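Fluoride-specific ion channel FluC (Bordetella pertussis, PDB 5NKQ) forms a fluoride-specific channel across the inner membrane that lets fluoride leave the cell, limiting its toxicity, and does not conduct chloride. Local coordinates at residues Thr41-Gly46 and Leu79-Thr84; Gly46-Gly51 and Leu113-Leu118. All blocks are in the same frame, centred on the assembly; numbering follows the deposited sequence.

Contact 1: Thr41-Gly46 and Leu79-Thr84; sequences TANLVG and LTTFST. With NA (sodium ion), chain I; F (fluoride ion), chain J.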
loop_
_atom_site.group_PDB
_atom_site.type_symbol
_atom_site.label_atom_id
_atom_site.label_comp_id
_atom_site.label_asym_id
_atom_site.label_seq_id
_atom_site.Cartn_x
_atom_site.Cartn_y
_atom_site.Cartn_z
ATOM N N THR A 41 3.311 6.912 -8.869
ATOM C CA THR A 41 3.857 6.098 -9.952
ATOM C C THR A 41 4.190 4.693 -9.467
ATOM O O THR A 41 3.908 3.707 -10.157
ATOM C CB THR A 41 5.097 6.769 -10.545
ATOM O OG1 THR A 41 4.733 8.036 -11.106
ATOM C CG2 THR A 41 5.713 5.897 -11.633
ATOM N N ALA A 42 4.779 4.582 -8.274
ATOM C CA ALA A 42 5.119 3.268 -7.738
ATOM C C ALA A 42 3.872 2.427 -7.502
ATOM O O ALA A 42 3.865 1.221 -7.780
ATOM C CB ALA A 42 5.918 3.421 -6.443
ATOM N N ASN A 43 2.802 3.044 -6.995
ATOM C CA ASN A 43 1.574 2.300 -6.741
ATOM C C ASN A 43 0.848 1.961 -8.037
ATOM O O ASN A 43 0.282 0.869 -8.168
ATOM C CB ASN A 43 0.663 3.091 -5.801
ATOM C CG ASN A 43 1.152 3.071 -4.365
ATOM O OD1 ASN A 43 1.856 2.150 -3.952
ATOM N ND2 ASN A 43 0.776 4.087 -3.596
ATOM N N LEU A 44 0.853 2.879 -9.006
ATOM C CA LEU A 44 0.191 2.611 -10.279
ATOM C C LEU A 44 0.922 1.527 -11.063
ATOM O O LEU A 44 0.295 0.613 -11.610
ATOM C CB LEU A 44 0.088 3.895 -11.104
ATOM C CG LEU A 44 -0.892 4.959 -10.609
ATOM C CD1 LEU A 44 -0.870 6.176 -11.521
ATOM C CD2 LEU A 44 -2.295 4.389 -10.503
ATOM N N VAL A 45 2.253 1.619 -11.133
ATOM C CA VAL A 45 3.031 0.601 -11.836
ATOM C C VAL A 45 2.909 -0.743 -11.130
ATOM O O VAL A 45 2.743 -1.788 -11.775
ATOM C CB VAL A 45 4.500 1.047 -11.964
ATOM C CG1 VAL A 45 5.374 -0.110 -12.420
ATOM C CG2 VAL A 45 4.611 2.212 -12.934
ATOM N N GLY A 46 2.980 -0.741 -9.798
ATOM C CA GLY A 46 2.823 -1.984 -9.061
ATOM C C GLY A 46 1.438 -2.582 -9.211
ATOM O O GLY A 46 1.280 -3.805 -9.250
ATOM N N LEU A 79 7.708 -2.507 -3.958
ATOM C CA LEU A 79 7.533 -1.376 -4.863
ATOM C C LEU A 79 6.363 -0.499 -4.434
ATOM O O LEU A 79 6.493 0.728 -4.355
ATOM C CB LEU A 79 7.333 -1.879 -6.292
ATOM C CG LEU A 79 6.970 -0.811 -7.324
ATOM C CD1 LEU A 79 8.061 0.251 -7.418
ATOM C CD2 LEU A 79 6.715 -1.454 -8.677
ATOM N N THR A 80 5.212 -1.105 -4.164
ATOM C CA THR A 80 4.053 -0.339 -3.731
ATOM C C THR A 80 4.141 -0.049 -2.236
ATOM O O THR A 80 4.953 -0.625 -1.509
ATOM C CB THR A 80 2.759 -1.085 -4.053
ATOM O OG1 THR A 80 2.712 -2.312 -3.313
ATOM C CG2 THR A 80 2.688 -1.388 -5.539
ATOM N N THR A 81 3.291 0.865 -1.775
ATOM C CA THR A 81 3.300 1.240 -0.370
ATOM C C THR A 81 1.945 1.817 0.008
ATOM O O THR A 81 1.376 2.627 -0.729
ATOM C CB THR A 81 4.414 2.254 -0.067
ATOM O OG1 THR A 81 4.285 2.720 1.282
ATOM C CG2 THR A 81 4.349 3.436 -1.025
ATOM N N PHE A 82 1.430 1.380 1.154
ATOM C CA PHE A 82 0.221 1.949 1.732
ATOM C C PHE A 82 0.517 2.935 2.852
ATOM O O PHE A 82 -0.214 3.919 3.006
ATOM C CB PHE A 82 -0.685 0.836 2.270
ATOM C CG PHE A 82 -2.146 1.066 2.020
ATOM C CD1 PHE A 82 -2.827 2.073 2.683
ATOM C CD2 PHE A 82 -2.843 0.267 1.129
ATOM C CE1 PHE A 82 -4.173 2.285 2.455
ATOM C CE2 PHE A 82 -4.190 0.472 0.898
ATOM C CZ PHE A 82 -4.856 1.483 1.562
ATOM N N SER A 83 1.580 2.697 3.623
ATOM C CA SER A 83 1.925 3.588 4.725
ATOM C C SER A 83 2.373 4.951 4.214
ATOM O O SER A 83 1.925 5.989 4.716
ATOM C CB SER A 83 3.015 2.952 5.589
ATOM O OG SER A 83 4.130 2.570 4.801
ATOM N N THR A 84 3.266 4.969 3.221
ATOM C CA THR A 84 3.706 6.238 2.650
ATOM C C THR A 84 2.532 6.997 2.044
ATOM O O THR A 84 2.423 8.218 2.205
ATOM C CB THR A 84 4.792 5.999 1.600
ATOM O OG1 THR A 84 5.875 5.263 2.185
ATOM C CG2 THR A 84 5.322 7.325 1.069
HETATM NA NA NA I . 5.043 -2.130 0.167
HETATM F F F J . -0.203 6.691 -3.928
#
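The carboxamide of Asn43 clips helix 37-59 onto the non-helical link between helices 65-79 and 83-95. Its OD1 accepts the backbone N-H of Thr81 in a nearly straight bond, N to OD1 2.9 Å with 163° at the hydrogen, and the donor lies in the plane of the amide carbonyl. With CG anti to its carbonyl carbon (chi1 -75°), the amide reaches across to the break. From the other branch, ND2 of Asn43 reaches Thr81 O at 3.3 Å, a longer and more bent bond. One side chain thus grips both the N-H and the C=O of a single residue, which fixes the rotation of the amide and the reach of ND2 toward fluoride, 2.8 Å from ND2 of Asn43 to F. Ser108 OG also bonds this ion.

The chain leaves helical geometry at Thr80, and Thr80 O binds sodium at 2.2 Å. Gly77 O and the same two carbonyls of the second subunit complete the four protein ligands, so the break holds the central sodium of the dual-topology dimer. The hydroxyl of Thr80 bonds Leu76 O and also Phe82 N and Ser83 OG of the second subunit, while its methyl CG2 lies over the helix backbone, 3.6 Å from CA of Gly46; a CB on that glycine would collide with the methyl. Leu79 continues the packing, CD1 on the Ala42 methyl (3.9 Å from CD1 to CB) and CD2 along Gly46, with CG1 of Val45 at the margin.

A neutral amide gives one N-H to the break and turns the other to the anion. The Thr80-Thr81 peptide carries sodium on its C=O and Asn43 on its N-H, so the cation probably polarises that N-H and strengthens the bond that orients the fluoride-binding side chain.

Contact 2: Gly46-Gly51 and Leu113-Leu118; sequences GGYLIG and LAMTGL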
loop_
_atom_site.group_PDB
_atom_site.type_symbol
_atom_site.label_atom_id
_atom_site.label_comp_id
_atom_site.label_asym_id
_atom_site.label_seq_id
_atom_site.Cartn_x
_atom_site.Cartn_y
_atom_site.Cartn_z
ATOM N N GLY A 46 2.980 -0.741 -9.798
ATOM C CA GLY A 46 2.823 -1.984 -9.061
ATOM C C GLY A 46 1.438 -2.582 -9.211
ATOM O O GLY A 46 1.280 -3.805 -9.250
ATOM N N GLY A 47 0.414 -1.729 -9.295
ATOM C CA GLY A 47 -0.930 -2.230 -9.524
ATOM C C GLY A 47 -1.080 -2.882 -10.886
ATOM O O GLY A 47 -1.748 -3.910 -11.022
ATOM N N TYR A 48 -0.455 -2.298 -11.909
ATOM C CA TYR A 48 -0.492 -2.901 -13.237
ATOM C C TYR A 48 0.302 -4.202 -13.275
ATOM O O TYR A 48 -0.136 -5.184 -13.887
ATOM C CB TYR A 48 0.045 -1.911 -14.273
ATOM C CG TYR A 48 0.093 -2.452 -15.685
ATOM C CD1 TYR A 48 -1.043 -2.461 -16.484
ATOM C CD2 TYR A 48 1.276 -2.944 -16.222
ATOM C CE1 TYR A 48 -1.003 -2.951 -17.776
ATOM C CE2 TYR A 48 1.326 -3.435 -17.513
ATOM C CZ TYR A 48 0.183 -3.437 -18.285
ATOM O OH TYR A 48 0.226 -3.924 -19.571
ATOM N N LEU A 49 1.465 -4.230 -12.621
ATOM C CA LEU A 49 2.332 -5.400 -12.712
ATOM C C LEU A 49 1.765 -6.595 -11.955
ATOM O O LEU A 49 2.045 -7.742 -12.321
ATOM C CB LEU A 49 3.730 -5.058 -12.199
ATOM C CG LEU A 49 4.560 -4.156 -13.116
ATOM C CD1 LEU A 49 5.924 -3.868 -12.507
ATOM C CD2 LEU A 49 4.704 -4.790 -14.490
ATOM N N ILE A 50 0.975 -6.362 -10.905
ATOM C CA ILE A 50 0.377 -7.497 -10.212
ATOM C C ILE A 50 -0.793 -8.055 -11.013
ATOM O O ILE A 50 -1.088 -9.252 -10.932
ATOM C CB ILE A 50 -0.035 -7.120 -8.778
ATOM C CG1 ILE A 50 -0.346 -8.384 -7.971
ATOM C CG2 ILE A 50 -1.226 -6.172 -8.777
ATOM C CD1 ILE A 50 -0.581 -8.133 -6.499
ATOM N N GLY A 51 -1.469 -7.217 -11.800
ATOM C CA GLY A 51 -2.431 -7.743 -12.753
ATOM C C GLY A 51 -1.760 -8.578 -13.825
ATOM O O GLY A 51 -2.300 -9.598 -14.263
ATOM N N LEU A 113 -6.709 0.108 -9.018
ATOM C CA LEU A 113 -7.648 -0.929 -9.435
ATOM C C LEU A 113 -7.777 -0.979 -10.952
ATOM O O LEU A 113 -7.880 -2.063 -11.538
ATOM C CB LEU A 113 -9.014 -0.693 -8.788
ATOM C CG LEU A 113 -9.055 -0.667 -7.258
ATOM C CD1 LEU A 113 -10.467 -0.387 -6.766
ATOM C CD2 LEU A 113 -8.533 -1.974 -6.682
ATOM N N ALA A 114 -7.769 0.186 -11.606
ATOM C CA ALA A 114 -7.870 0.216 -13.061
ATOM C C ALA A 114 -6.616 -0.351 -13.716
ATOM O O ALA A 114 -6.706 -1.077 -14.713
ATOM C CB ALA A 114 -8.132 1.643 -13.541
ATOM N N MET A 115 -5.438 -0.026 -13.175
ATOM C CA MET A 115 -4.206 -0.595 -13.710
ATOM C C MET A 115 -4.141 -2.099 -13.481
ATOM O O MET A 115 -3.601 -2.828 -14.321
ATOM C CB MET A 115 -2.989 0.091 -13.087
ATOM C CG MET A 115 -2.883 1.576 -13.400
ATOM S SD MET A 115 -2.758 1.924 -15.164
ATOM C CE MET A 115 -1.128 1.282 -15.530
ATOM N N THR A 116 -4.681 -2.580 -12.357
ATOM C CA THR A 116 -4.740 -4.019 -12.126
ATOM C C THR A 116 -5.639 -4.699 -13.152
ATOM O O THR A 116 -5.298 -5.765 -13.678
ATOM C CB THR A 116 -5.228 -4.309 -10.706
ATOM O OG1 THR A 116 -4.339 -3.703 -9.758
ATOM C CG2 THR A 116 -5.277 -5.811 -10.453
ATOM N N GLY A 117 -6.789 -4.093 -13.451
ATOM C CA GLY A 117 -7.640 -4.625 -14.504
ATOM C C GLY A 117 -6.978 -4.568 -15.867
ATOM O O GLY A 117 -7.133 -5.480 -16.683
ATOM N N LEU A 118 -6.230 -3.494 -16.133
ATOM C CA LEU A 118 -5.483 -3.408 -17.384
ATOM C C LEU A 118 -4.386 -4.464 -17.445
ATOM O O LEU A 118 -4.118 -5.027 -18.512
ATOM C CB LEU A 118 -4.888 -2.009 -17.549
ATOM C CG LEU A 118 -5.852 -0.890 -17.941
ATOM C CD1 LEU A 118 -5.123 0.443 -18.012
ATOM C CD2 LEU A 118 -6.526 -1.208 -19.268
#
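Two backbone carbonyls carry the polar part of this close helix crossing. Gly47 O, on helix 37-59, faces the hydroxyl of Thr116, with 2.9 Å between Gly47 O and OG1. That hydroxyl, set beside its own backbone N (chi1 -59°), also bonds Ser112 O and Ser86 OG of the second subunit, so its proton is not assigned. The same Gly47 carbonyl receives a CA-H...O contact from Thr116, 3.2 Å from CA to O. A second such contact runs the opposite way and is straighter: CA of Tyr48 meets Met115 O at 3.3 Å, with 158° at the hydrogen.

Apolar contacts gather around Tyr48, whose CG stands anti to the backbone N. The Met115 chain, bent at chi2 and chi3, folds its CE methyl back against CB of Tyr48 at 3.6 Å. Further out, CE1 of the ring touches CB of Leu118 at 4.0 Å, and the phenol OH bonds to Thr122.

At Gly51 the backbones come close: its CA rests 3.6 Å from Thr116 O, where a CB would clash. Gly47 and Gly51 form a GxxxG spacing that, with the CA-H...O contacts, lets the helices approach within 6.6 Å between short axes, roughly parallel and crossing at -31°. Gly47 also lines a fluoride pocket with Asn43, Thr80 and Ser112. Helix 65-79 packs against Ile50 through Val72 and Leu76, and the second subunit meets Thr116 through Ser86 and Val90.

Helix 37-59 serves both contacts; Gly46 falls within both ranges but makes contact only in the first. Contact 1, near the centre of the chain, is buried; contact 2, 11 Å from it between centres, is only partly so, with Leu118 exposed at its margin. In the first, a helix meets a helix break, and an amide side chain answers backbone groups of the break beside the sodium and fluoride sites. In the second, two continuous helices meet, with a hydroxyl, CA-H groups and side-chain packing doing the work. Leu44 O touching CB of Met115 bridges the two. Gly47 and Thr80, one from each contact, line the same fluoride pocket, and both contacts reach the second subunit.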